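Local atomic coordinates of NAD-dependent aldehyde dehydrogenase (Burkholderia multivorans, PDB entry 5UJU), a protein that probably oxidises aldehydes to the corresponding carboxylic acids, using NAD+ as the hydride acceptor. Residues G74-A79 against D89-K94; P239-I244 against L271-N276; N322-D327 against T352-I357; L486-Y491 against G508-S513. All blocks are in the same frame, centred on the assembly; numbering follows the deposited sequence.

Contact 1 (G74-A79 against D89-K94); sequences GETVGA and DIRYPK. With EDO (1,2-ethanediol), chain E.
R91 folds back across T76 through two successive bends beyond CG (chi2 -73°, chi3 -78°), while T76 holds OG1 between its own backbone N and carbonyl carbon (chi1 67°), turned to meet it. The two side chains cross at about a right angle. The guanidinium grips that single oxygen side-on and in plane: R91 NE donates to T76 OG1 at 3.0 Å and R91 NH2 to T76 OG1 at 3.2 Å. The remaining nitrogen, R91 NH1, donates to G78 O at 3.0 Å, coming from above the carbonyl plane. V77 CA sits over the centre of one guanidinium face, 3.8 Å from the plane. Beneath this clasp the backbones form a small two-stranded antiparallel hairpin with a long connecting loop. V77 and Y92 are its hydrogen-bonded pair, V77 N giving to Y92 O at 2.9 Å and Y92 N to V77 O at 2.8 Å. Two residues further out, K94 N donates to E75 O at 2.8 Å, and the E75 carboxylate turns back to accept T76 N. G78 has backbone angles that would jam a CB against the preceding carbonyl. V77 and Y92 project from one face, V77 onto A272 and E274, Y92 onto I244 and helix 245-260; the tyrosine hydroxyl is hydrogen-bonded to E80.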
loop_
_atom_site.group_PDB
_atom_site.type_symbol
_atom_site.label_atom_id
_atom_site.label_comp_id
_atom_site.label_asym_id
_atom_site.label_seq_id
_atom_site.Cartn_x
_atom_site.Cartn_y
_atom_site.Cartn_z
ATOM N N GLY A 74 -15.372 -31.801 -14.864
ATOM C CA GLY A 74 -16.509 -32.448 -15.473
ATOM C C GLY A 74 -17.789 -32.346 -14.669
ATOM O O GLY A 74 -18.879 -32.511 -15.230
ATOM N N GLU A 75 -17.691 -32.062 -13.378
ATOM C CA GLU A 75 -18.866 -31.804 -12.564
ATOM C C GLU A 75 -19.312 -30.354 -12.723
ATOM O O GLU A 75 -18.583 -29.509 -13.241
ATOM C CB GLU A 75 -18.578 -32.108 -11.091
ATOM C CG GLU A 75 -19.182 -33.405 -10.608
ATOM C CD GLU A 75 -20.641 -33.248 -10.214
ATOM O OE1 GLU A 75 -21.087 -33.976 -9.305
ATOM O OE2 GLU A 75 -21.344 -32.411 -10.814
ATOM N N THR A 76 -20.541 -30.073 -12.302
ATOM C CA THR A 76 -21.039 -28.707 -12.319
ATOM C C THR A 76 -21.432 -28.259 -10.918
ATOM O O THR A 76 -21.519 -29.050 -9.970
ATOM C CB THR A 76 -22.231 -28.559 -13.267
ATOM O OG1 THR A 76 -23.339 -29.297 -12.738
ATOM C CG2 THR A 76 -21.864 -29.101 -14.642
ATOM N N VAL A 77 -21.698 -26.963 -10.814
ATOM C CA VAL A 77 -21.940 -26.304 -9.541
ATOM C C VAL A 77 -22.861 -25.119 -9.800
ATOM O O VAL A 77 -22.895 -24.575 -10.905
ATOM C CB VAL A 77 -20.594 -25.865 -8.908
ATOM C CG1 VAL A 77 -20.011 -24.692 -9.665
ATOM C CG2 VAL A 77 -20.762 -25.496 -7.497
ATOM N N GLY A 78 -23.640 -24.741 -8.787
ATOM C CA GLY A 78 -24.412 -23.514 -8.875
ATOM C C GLY A 78 -25.833 -23.660 -8.370
ATOM O O GLY A 78 -26.584 -24.522 -8.845
ATOM N N ALA A 79 -26.216 -22.824 -7.407
ATOM C CA ALA A 79 -27.557 -22.871 -6.839
ATOM C C ALA A 79 -28.145 -21.480 -6.731
ATOM O O ALA A 79 -28.816 -21.153 -5.747
ATOM C CB ALA A 79 -27.554 -23.551 -5.471
ATOM N N ASP A 89 -31.932 -22.117 -12.781
ATOM C CA ASP A 89 -31.322 -23.407 -13.087
ATOM C C ASP A 89 -30.050 -23.239 -13.921
ATOM O O ASP A 89 -29.871 -23.878 -14.960
ATOM C CB ASP A 89 -32.312 -24.326 -13.799
ATOM C CG ASP A 89 -33.533 -24.605 -12.964
ATOM O OD1 ASP A 89 -33.367 -24.944 -11.778
ATOM O OD2 ASP A 89 -34.653 -24.495 -13.501
ATOM N N ILE A 90 -29.183 -22.352 -13.480
ATOM C CA ILE A 90 -27.891 -22.149 -14.126
ATOM C C ILE A 90 -26.855 -23.014 -13.430
ATOM O O ILE A 90 -26.850 -23.115 -12.199
ATOM C CB ILE A 90 -27.469 -20.676 -14.076
ATOM C CG1 ILE A 90 -28.539 -19.769 -14.690
ATOM C CG2 ILE A 90 -26.127 -20.510 -14.761
ATOM C CD1 ILE A 90 -28.358 -18.332 -14.281
ATOM N N ARG A 91 -25.981 -23.655 -14.212
ATOM C CA ARG A 91 -24.849 -24.384 -13.657
ATOM C C ARG A 91 -23.563 -23.883 -14.301
ATOM O O ARG A 91 -23.569 -23.329 -15.404
ATOM C CB ARG A 91 -25.006 -25.900 -13.852
ATOM C CG ARG A 91 -26.291 -26.460 -13.241
ATOM C CD ARG A 91 -26.245 -26.511 -11.707
ATOM N NE ARG A 91 -25.450 -27.660 -11.274
ATOM C CZ ARG A 91 -25.307 -28.066 -10.013
ATOM N NH1 ARG A 91 -25.908 -27.424 -9.010
ATOM N NH2 ARG A 91 -24.562 -29.133 -9.757
ATOM N N TYR A 92 -22.457 -24.067 -13.587
ATOM C CA TYR A 92 -21.127 -23.680 -14.035
ATOM C C TYR A 92 -20.177 -24.864 -13.932
ATOM O O TYR A 92 -20.358 -25.734 -13.072
ATOM C CB TYR A 92 -20.595 -22.508 -13.194
ATOM C CG TYR A 92 -21.583 -21.371 -13.137
ATOM C CD1 TYR A 92 -21.577 -20.385 -14.110
ATOM C CD2 TYR A 92 -22.535 -21.295 -12.115
ATOM C CE1 TYR A 92 -22.493 -19.351 -14.082
ATOM C CE2 TYR A 92 -23.466 -20.268 -12.080
ATOM C CZ TYR A 92 -23.431 -19.296 -13.057
ATOM O OH TYR A 92 -24.339 -18.266 -13.024
ATOM N N PRO A 93 -19.160 -24.934 -14.794
ATOM C CA PRO A 93 -18.186 -26.030 -14.672
ATOM C C PRO A 93 -17.434 -25.918 -13.359
ATOM O O PRO A 93 -16.909 -24.858 -13.015
ATOM C CB PRO A 93 -17.265 -25.829 -15.885
ATOM C CG PRO A 93 -17.392 -24.380 -16.240
ATOM C CD PRO A 93 -18.814 -23.990 -15.871
ATOM N N LYS A 94 -17.389 -27.021 -12.615
ATOM C CA LYS A 94 -16.730 -27.025 -11.312
ATOM C C LYS A 94 -15.226 -27.269 -11.473
ATOM O O LYS A 94 -14.812 -28.277 -12.062
ATOM C CB LYS A 94 -17.359 -28.087 -10.419
ATOM C CG LYS A 94 -16.821 -28.113 -8.995
ATOM C CD LYS A 94 -17.496 -29.217 -8.198
ATOM C CE LYS A 94 -16.749 -29.530 -6.904
ATOM N NZ LYS A 94 -17.226 -28.740 -5.750
HETATM C C1 EDO E . -34.975 -22.600 -17.818
HETATM O O1 EDO E . -35.990 -21.712 -17.327
HETATM C C2 EDO E . -35.088 -23.903 -17.040
HETATM O O2 EDO E . -35.461 -23.585 -15.693
HETATM O O HOH W 1 -28.720 -24.571 -10.441
#

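Contact 2 (P239-I244 against L271-N276); sequences PHPGAI and LATEPN
P241 turns its ring toward the 271-276 loop and lies obliquely across T273, with P241 CG 3.8 Å from T273 OG1. P241 CB rests on T273 O at 3.7 Å, and P241 CB also meets P275 CG at 4.1 Å, a light proline-proline touch near the surface. Deeper in, I244 presents both branches: CG2, anti to the backbone N, faces A272 CB at 4.2 Å, while I244 CD1 ends 3.8 Å from T273 O. The polar link is carried by water. One molecule donates to P239 O and to T273 OG1, the hydroxyl having D277 as a further partner; a second donates to P241 O at 2.8 Å and to T273 O at 2.8 Å. Within its own loop, H240 stabilises the type I turn running to A243: its ND1 accepts G242 N at 2.8 Å, and P241 CD lies over one imidazole face, offset toward the rim. The two loops leave the ends of neighbouring parallel strands 234-238 and 268-270 and lead into helices 245-260 and 278-285, the strand-loop-helix layout of a Rossmann-like dinucleotide-binding domain, consistent with the edge where aldehyde dehydrogenases hold the adenosine part of NAD.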
loop_
_atom_site.group_PDB
_atom_site.type_symbol
_atom_site.label_atom_id
_atom_site.label_comp_id
_atom_site.label_asym_id
_atom_site.label_seq_id
_atom_site.Cartn_x
_atom_site.Cartn_y
_atom_site.Cartn_z
ATOM N N PRO A 239 -17.072 -15.595 -7.237
ATOM C CA PRO A 239 -18.244 -14.791 -6.875
ATOM C C PRO A 239 -18.934 -15.328 -5.632
ATOM O O PRO A 239 -18.756 -16.473 -5.212
ATOM C CB PRO A 239 -19.169 -14.892 -8.101
ATOM C CG PRO A 239 -18.316 -15.524 -9.210
ATOM C CD PRO A 239 -17.250 -16.314 -8.513
ATOM N N HIS A 240 -19.750 -14.477 -5.039
ATOM C CA HIS A 240 -20.668 -14.972 -4.032
ATOM C C HIS A 240 -21.581 -16.028 -4.661
ATOM O O HIS A 240 -22.063 -15.835 -5.785
ATOM C CB HIS A 240 -21.490 -13.821 -3.452
ATOM C CG HIS A 240 -22.340 -14.229 -2.294
ATOM N ND1 HIS A 240 -23.508 -14.941 -2.455
ATOM C CD2 HIS A 240 -22.192 -14.041 -0.959
ATOM C CE1 HIS A 240 -24.051 -15.163 -1.269
ATOM N NE2 HIS A 240 -23.271 -14.628 -0.346
ATOM N N PRO A 241 -21.838 -17.151 -3.979
ATOM C CA PRO A 241 -22.644 -18.224 -4.597
ATOM C C PRO A 241 -24.063 -17.801 -4.971
ATOM O O PRO A 241 -24.734 -18.517 -5.730
ATOM C CB PRO A 241 -22.672 -19.324 -3.522
ATOM C CG PRO A 241 -21.703 -18.920 -2.492
ATOM C CD PRO A 241 -21.476 -17.458 -2.585
ATOM N N GLY A 242 -24.553 -16.678 -4.452
ATOM C CA GLY A 242 -25.852 -16.166 -4.848
ATOM C C GLY A 242 -25.845 -15.214 -6.032
ATOM O O GLY A 242 -26.919 -14.823 -6.503
ATOM N N ALA A 243 -24.664 -14.833 -6.539
ATOM C CA ALA A 243 -24.569 -13.875 -7.647
ATOM C C ALA A 243 -23.356 -14.231 -8.504
ATOM O O ALA A 243 -22.384 -13.482 -8.571
ATOM C CB ALA A 243 -24.456 -12.430 -7.158
ATOM N N ILE A 244 -23.417 -15.385 -9.168
ATOM C CA ILE A 244 -22.315 -15.832 -10.027
ATOM C C ILE A 244 -22.440 -15.277 -11.439
ATOM O O ILE A 244 -21.470 -14.775 -12.004
ATOM C CB ILE A 244 -22.250 -17.372 -10.054
ATOM C CG1 ILE A 244 -22.023 -17.932 -8.649
ATOM C CG2 ILE A 244 -21.142 -17.843 -11.030
ATOM C CD1 ILE A 244 -22.398 -19.417 -8.536
ATOM N N LEU A 271 -14.128 -19.359 -10.423
ATOM C CA LEU A 271 -14.284 -20.420 -9.435
ATOM C C LEU A 271 -15.706 -20.299 -8.870
ATOM O O LEU A 271 -15.937 -19.621 -7.864
ATOM C CB LEU A 271 -13.209 -20.316 -8.341
ATOM C CG LEU A 271 -13.274 -21.363 -7.208
ATOM C CD1 LEU A 271 -13.082 -22.736 -7.777
ATOM C CD2 LEU A 271 -12.248 -21.104 -6.110
ATOM N N ALA A 272 -16.659 -20.944 -9.535
ATOM C CA ALA A 272 -18.029 -20.977 -9.047
ATOM C C ALA A 272 -18.132 -21.993 -7.924
ATOM O O ALA A 272 -17.448 -23.021 -7.942
ATOM C CB ALA A 272 -18.997 -21.337 -10.168
ATOM N N THR A 273 -18.974 -21.696 -6.933
ATOM C CA THR A 273 -19.107 -22.560 -5.771
ATOM C C THR A 273 -20.574 -22.697 -5.378
ATOM O O THR A 273 -21.447 -21.935 -5.816
ATOM C CB THR A 273 -18.300 -22.026 -4.573
ATOM O OG1 THR A 273 -18.790 -20.729 -4.201
ATOM C CG2 THR A 273 -16.836 -21.892 -4.927
ATOM N N GLU A 274 -20.821 -23.651 -4.490
ATOM C CA GLU A 274 -22.091 -23.823 -3.815
ATOM C C GLU A 274 -22.005 -23.135 -2.464
ATOM O O GLU A 274 -20.908 -22.877 -1.963
ATOM C CB GLU A 274 -22.387 -25.314 -3.586
ATOM C CG GLU A 274 -22.570 -26.188 -4.819
ATOM C CD GLU A 274 -23.952 -26.134 -5.439
ATOM O OE1 GLU A 274 -24.944 -26.017 -4.697
ATOM O OE2 GLU A 274 -24.045 -26.235 -6.678
ATOM N N PRO A 275 -23.139 -22.814 -1.845
ATOM C CA PRO A 275 -23.110 -22.127 -0.551
ATOM C C PRO A 275 -22.432 -22.948 0.536
ATOM O O PRO A 275 -22.346 -24.180 0.466
ATOM C CB PRO A 275 -24.596 -21.912 -0.232
ATOM C CG PRO A 275 -25.246 -21.875 -1.566
ATOM C CD PRO A 275 -24.508 -22.905 -2.375
ATOM N N ASN A 276 -21.994 -22.228 1.577
ATOM C CA ASN A 276 -21.163 -22.754 2.661
ATOM C C ASN A 276 -19.761 -23.080 2.147
ATOM O O ASN A 276 -19.162 -24.084 2.535
ATOM C CB ASN A 276 -21.793 -23.977 3.345
ATOM C CG ASN A 276 -23.273 -23.770 3.707
ATOM O OD1 ASN A 276 -23.722 -22.645 3.911
ATOM N ND2 ASN A 276 -24.027 -24.866 3.791
HETATM O O HOH W 2 -19.503 -18.850 -6.222
HETATM O O HOH W 3 -24.213 -21.295 -6.040
#

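Contact 3 (N322-D327 against T352-I357); sequences NQIVID and TAPQNI
T352 meets N322 through its carbonyl carbon, which lies 3.4 Å from N322 ND2; its carbonyl O is taken by T487 OG1. At A353 the carbonyl O receives N322 ND2 at 3.0 Å, the donor lying well above the carbonyl plane although the oxygen is in the plane of the amide. The same amide is held at both ends, ND2 also reaching C351 O and OD1 accepting L486 N and T487 N, which fixes its rotation in a buried place. P354 lies side by side with I324 and points the same way, P354 CB to I324 CD1 being 3.6 Å. Q355 and N356 then converge on one acceptor: Q355 N donates to N322 O at 2.8 Å and N356 N to N322 O at 3.1 Å, only the latter in the carbonyl plane. I324 N donates to N356 O at 2.7 Å, setting the parallel register. I357 finishes the segment, its CG2 meeting I326 CD1 at 3.7 Å. Helix 332-344, the connection of this beta-alpha-beta crossover, packs I339 on I324, I326 and I357. Helix 469-483 lies against Q323 and V325, and strand 323-326 runs between strands 356-360 and 487-491.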
loop_
_atom_site.group_PDB
_atom_site.type_symbol
_atom_site.label_atom_id
_atom_site.label_comp_id
_atom_site.label_asym_id
_atom_site.label_seq_id
_atom_site.Cartn_x
_atom_site.Cartn_y
_atom_site.Cartn_z
ATOM N N ASN A 322 -23.968 3.510 8.731
ATOM C CA ASN A 322 -24.192 4.768 8.031
ATOM C C ASN A 322 -25.227 5.604 8.779
ATOM O O ASN A 322 -26.252 5.087 9.235
ATOM C CB ASN A 322 -24.645 4.516 6.599
ATOM C CG ASN A 322 -23.587 3.759 5.791
ATOM O OD1 ASN A 322 -22.393 4.019 5.929
ATOM N ND2 ASN A 322 -24.024 2.815 4.972
ATOM N N GLN A 323 -24.953 6.900 8.885
ATOM C CA GLN A 323 -25.599 7.763 9.865
ATOM C C GLN A 323 -26.058 9.060 9.218
ATOM O O GLN A 323 -25.428 9.558 8.282
ATOM C CB GLN A 323 -24.639 8.073 11.016
ATOM C CG GLN A 323 -24.354 6.881 11.914
ATOM C CD GLN A 323 -23.188 7.124 12.856
ATOM O OE1 GLN A 323 -22.080 7.466 12.429
ATOM N NE2 GLN A 323 -23.438 6.971 14.148
ATOM N N ILE A 324 -27.179 9.594 9.718
ATOM C CA ILE A 324 -27.668 10.919 9.351
ATOM C C ILE A 324 -27.822 11.733 10.631
ATOM O O ILE A 324 -28.422 11.258 11.600
ATOM C CB ILE A 324 -29.014 10.866 8.604
ATOM C CG1 ILE A 324 -28.925 10.030 7.326
ATOM C CG2 ILE A 324 -29.469 12.265 8.243
ATOM C CD1 ILE A 324 -30.270 9.940 6.604
ATOM N N VAL A 325 -27.290 12.953 10.632
ATOM C CA VAL A 325 -27.452 13.891 11.737
ATOM C C VAL A 325 -28.385 14.993 11.260
ATOM O O VAL A 325 -28.064 15.717 10.308
ATOM C CB VAL A 325 -26.107 14.469 12.205
ATOM C CG1 VAL A 325 -26.354 15.600 13.209
ATOM C CG2 VAL A 325 -25.231 13.383 12.850
ATOM N N ILE A 326 -29.545 15.117 11.906
ATOM C CA ILE A 326 -30.522 16.148 11.567
ATOM C C ILE A 326 -30.478 17.223 12.646
ATOM O O ILE A 326 -30.849 16.986 13.804
ATOM C CB ILE A 326 -31.942 15.591 11.401
ATOM C CG1 ILE A 326 -31.975 14.531 10.293
ATOM C CG2 ILE A 326 -32.878 16.734 11.064
ATOM C CD1 ILE A 326 -33.366 14.004 9.958
ATOM N N ASP A 327 -30.029 18.409 12.257
ATOM C CA ASP A 327 -29.942 19.557 13.150
ATOM C C ASP A 327 -30.974 20.624 12.847
ATOM O O ASP A 327 -31.576 21.187 13.774
ATOM C CB ASP A 327 -28.550 20.195 13.064
ATOM C CG ASP A 327 -28.482 21.526 13.799
ATOM O OD1 ASP A 327 -28.437 21.497 15.047
ATOM O OD2 ASP A 327 -28.519 22.595 13.138
ATOM N N THR A 352 -24.086 1.865 1.129
ATOM C CA THR A 352 -24.044 3.285 1.444
ATOM C C THR A 352 -25.348 3.807 2.040
ATOM O O THR A 352 -25.446 5.001 2.316
ATOM C CB THR A 352 -23.733 4.071 0.182
ATOM O OG1 THR A 352 -24.648 3.645 -0.824
ATOM C CG2 THR A 352 -22.300 3.808 -0.301
ATOM N N ALA A 353 -26.346 2.947 2.224
ATOM C CA ALA A 353 -27.662 3.389 2.671
ATOM C C ALA A 353 -27.638 3.774 4.148
ATOM O O ALA A 353 -26.987 3.105 4.955
ATOM C CB ALA A 353 -28.684 2.282 2.462
ATOM N N PRO A 354 -28.373 4.815 4.541
ATOM C CA PRO A 354 -28.366 5.225 5.953
ATOM C C PRO A 354 -29.113 4.236 6.837
ATOM O O PRO A 354 -30.127 3.652 6.447
ATOM C CB PRO A 354 -29.082 6.585 5.934
ATOM C CG PRO A 354 -30.003 6.510 4.740
ATOM C CD PRO A 354 -29.256 5.667 3.712
ATOM N N GLN A 355 -28.616 4.070 8.058
ATOM C CA GLN A 355 -29.318 3.272 9.054
ATOM C C GLN A 355 -29.771 4.092 10.255
ATOM O O GLN A 355 -30.912 3.939 10.708
ATOM C CB GLN A 355 -28.436 2.113 9.529
ATOM C CG GLN A 355 -29.091 1.277 10.621
ATOM C CD GLN A 355 -28.174 0.197 11.172
ATOM O OE1 GLN A 355 -27.976 -0.837 10.544
ATOM N NE2 GLN A 355 -27.612 0.435 12.349
ATOM N N ASN A 356 -28.903 4.941 10.800
ATOM C CA ASN A 356 -29.173 5.685 12.025
ATOM C C ASN A 356 -29.447 7.147 11.694
ATOM O O ASN A 356 -28.661 7.788 10.986
ATOM C CB ASN A 356 -27.999 5.566 12.997
ATOM C CG ASN A 356 -27.767 4.127 13.471
ATOM O OD1 ASN A 356 -28.506 3.205 13.122
ATOM N ND2 ASN A 356 -26.735 3.939 14.267
ATOM N N ILE A 357 -30.555 7.673 12.210
ATOM C CA ILE A 357 -30.975 9.047 11.953
ATOM C C ILE A 357 -31.118 9.745 13.307
ATOM O O ILE A 357 -32.066 9.472 14.053
ATOM C CB ILE A 357 -32.282 9.087 11.149
ATOM C CG1 ILE A 357 -32.108 8.298 9.838
ATOM C CG2 ILE A 357 -32.698 10.524 10.848
ATOM C CD1 ILE A 357 -33.385 8.117 9.044
#

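Contact 4 (L486-Y491 against G508-S513); sequences LTLSVY and GGVALS
L488 and L512 meet obliquely at the apolar centre, L488 CD2 lying 3.8 Å from L512 CD1. V510 comes in at about a right angle to L488, placing its CG1 3.8 Å from L488 CB, while its other branch presses on backbone, V510 CG2 to T487 C being 3.4 Å. V490 meets the same leucine methyl: its CG1, set between the backbone N and the carbonyl carbon (chi1 62°), stands 3.9 Å from L512 CD1. A501 and A505 of helix 495-508 pack against this face. The backbones beside it pair as parallel strands, each bond nearly in line with its carbonyl. L488 N donates to A511 O at 3.0 Å, S513 N to L488 O at 2.8 Å, and V490 N to S513 O at 2.9 Å. Where the strands begin, a water bridges instead, donating to L486 O and accepting from A511 N. On the face opposite the leucines, S513 OG is hydrogen-bonded to R560 of the second subunit. G509, with positive phi, is the C-prime residue of a Schellman motif that ends the helix, V510 N reaching A505 O. Strand 487-491, helix 495-508 and strand 511-514 thus form a beta-alpha-beta unit, and L512 and S513 pair in parallel with a strand of the second subunit, the intersubunit sheet extension known from the aldehyde dehydrogenase fold.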
loop_
_atom_site.group_PDB
_atom_site.type_symbol
_atom_site.label_atom_id
_atom_site.label_comp_id
_atom_site.label_asym_id
_atom_site.label_seq_id
_atom_site.Cartn_x
_atom_site.Cartn_y
_atom_site.Cartn_z
ATOM N N LEU A 486 -19.421 3.989 5.745
ATOM C CA LEU A 486 -19.175 4.463 4.389
ATOM C C LEU A 486 -19.718 5.857 4.126
ATOM O O LEU A 486 -19.125 6.587 3.333
ATOM C CB LEU A 486 -19.783 3.497 3.368
ATOM C CG LEU A 486 -19.081 2.153 3.190
ATOM C CD1 LEU A 486 -19.730 1.411 2.035
ATOM C CD2 LEU A 486 -17.565 2.311 2.956
ATOM N N THR A 487 -20.836 6.254 4.748
ATOM C CA THR A 487 -21.372 7.585 4.506
ATOM C C THR A 487 -21.850 8.206 5.806
ATOM O O THR A 487 -22.273 7.511 6.740
ATOM C CB THR A 487 -22.525 7.581 3.486
ATOM O OG1 THR A 487 -23.602 6.781 3.978
ATOM C CG2 THR A 487 -22.066 7.011 2.121
ATOM N N LEU A 488 -21.773 9.532 5.842
ATOM C CA LEU A 488 -22.323 10.360 6.907
ATOM C C LEU A 488 -23.013 11.550 6.254
ATOM O O LEU A 488 -22.442 12.187 5.364
ATOM C CB LEU A 488 -21.227 10.836 7.865
ATOM C CG LEU A 488 -21.657 11.872 8.916
ATOM C CD1 LEU A 488 -22.629 11.257 9.938
ATOM C CD2 LEU A 488 -20.414 12.457 9.586
ATOM N N SER A 489 -24.236 11.844 6.691
ATOM C CA SER A 489 -25.074 12.874 6.088
ATOM C C SER A 489 -25.541 13.831 7.180
ATOM O O SER A 489 -25.967 13.390 8.252
ATOM C CB SER A 489 -26.278 12.231 5.374
ATOM O OG SER A 489 -27.094 13.181 4.706
ATOM N N VAL A 490 -25.462 15.134 6.922
ATOM C CA VAL A 490 -25.849 16.121 7.923
ATOM C C VAL A 490 -26.820 17.125 7.311
ATOM O O VAL A 490 -26.647 17.569 6.170
ATOM C CB VAL A 490 -24.620 16.836 8.533
ATOM C CG1 VAL A 490 -23.848 17.605 7.472
ATOM C CG2 VAL A 490 -25.048 17.775 9.688
ATOM N N TYR A 491 -27.837 17.491 8.087
ATOM C CA TYR A 491 -28.805 18.524 7.733
ATOM C C TYR A 491 -28.693 19.617 8.780
ATOM O O TYR A 491 -28.974 19.378 9.962
ATOM C CB TYR A 491 -30.229 17.968 7.685
ATOM C CG TYR A 491 -30.450 17.021 6.548
ATOM C CD1 TYR A 491 -30.953 17.473 5.334
ATOM C CD2 TYR A 491 -30.122 15.669 6.669
ATOM C CE1 TYR A 491 -31.139 16.601 4.270
ATOM C CE2 TYR A 491 -30.299 14.787 5.609
ATOM C CZ TYR A 491 -30.811 15.260 4.414
ATOM O OH TYR A 491 -31.003 14.401 3.360
ATOM N N GLY A 508 -14.335 10.249 12.159
ATOM C CA GLY A 508 -14.882 8.968 11.754
ATOM C C GLY A 508 -14.293 8.384 10.478
ATOM O O GLY A 508 -14.643 7.257 10.119
ATOM N N GLY A 509 -13.420 9.125 9.791
ATOM C CA GLY A 509 -12.885 8.709 8.507
ATOM C C GLY A 509 -13.953 8.337 7.497
ATOM O O GLY A 509 -13.876 7.275 6.872
ATOM N N VAL A 510 -14.945 9.206 7.313
ATOM C CA VAL A 510 -16.132 8.884 6.531
ATOM C C VAL A 510 -16.500 10.081 5.668
ATOM O O VAL A 510 -16.399 11.236 6.099
ATOM C CB VAL A 510 -17.308 8.467 7.445
ATOM C CG1 VAL A 510 -17.650 9.581 8.440
ATOM C CG2 VAL A 510 -18.530 8.064 6.635
ATOM N N ALA A 511 -16.912 9.798 4.438
ATOM C CA ALA A 511 -17.316 10.839 3.506
ATOM C C ALA A 511 -18.596 11.527 3.981
ATOM O O ALA A 511 -19.530 10.880 4.461
ATOM C CB ALA A 511 -17.516 10.243 2.113
ATOM N N LEU A 512 -18.631 12.847 3.841
ATOM C CA LEU A 512 -19.713 13.684 4.352
ATOM C C LEU A 512 -20.581 14.227 3.223
ATOM O O LEU A 512 -20.064 14.773 2.243
ATOM C CB LEU A 512 -19.148 14.847 5.154
ATOM C CG LEU A 512 -20.180 15.792 5.776
ATOM C CD1 LEU A 512 -20.973 15.080 6.856
ATOM C CD2 LEU A 512 -19.497 17.029 6.331
ATOM N N SER A 513 -21.897 14.111 3.384
ATOM C CA SER A 513 -22.872 14.758 2.515
ATOM C C SER A 513 -23.632 15.807 3.317
ATOM O O SER A 513 -24.023 15.555 4.463
ATOM C CB SER A 513 -23.837 13.724 1.916
ATOM O OG SER A 513 -23.129 12.747 1.139
HETATM O O HOH W 4 -16.381 7.173 3.488
#

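Overall arrangement
The four contacts fall into two groups. Contacts 1 and 2 touch, their centres 10 Å apart: E274 of contact 2 accepts G78 N of contact 1, and Y92 packs on I244, so the small hairpin lies over the loops of the dinucleotide-binding domain. Contacts 3 and 4 belong to one sheet, with centres 8 Å apart; V325 N bonds to S489 O and D327 N to Y491 O. Between the groups, the centres of contacts 2 and 3 are 32 Å apart and their nearest atoms about 16 Å. Contact 3 lies beside the bound sodium ion, about 4 Å from the side chain of A353, whereas the T487 side chain of contact 4 is about 10 Å from it.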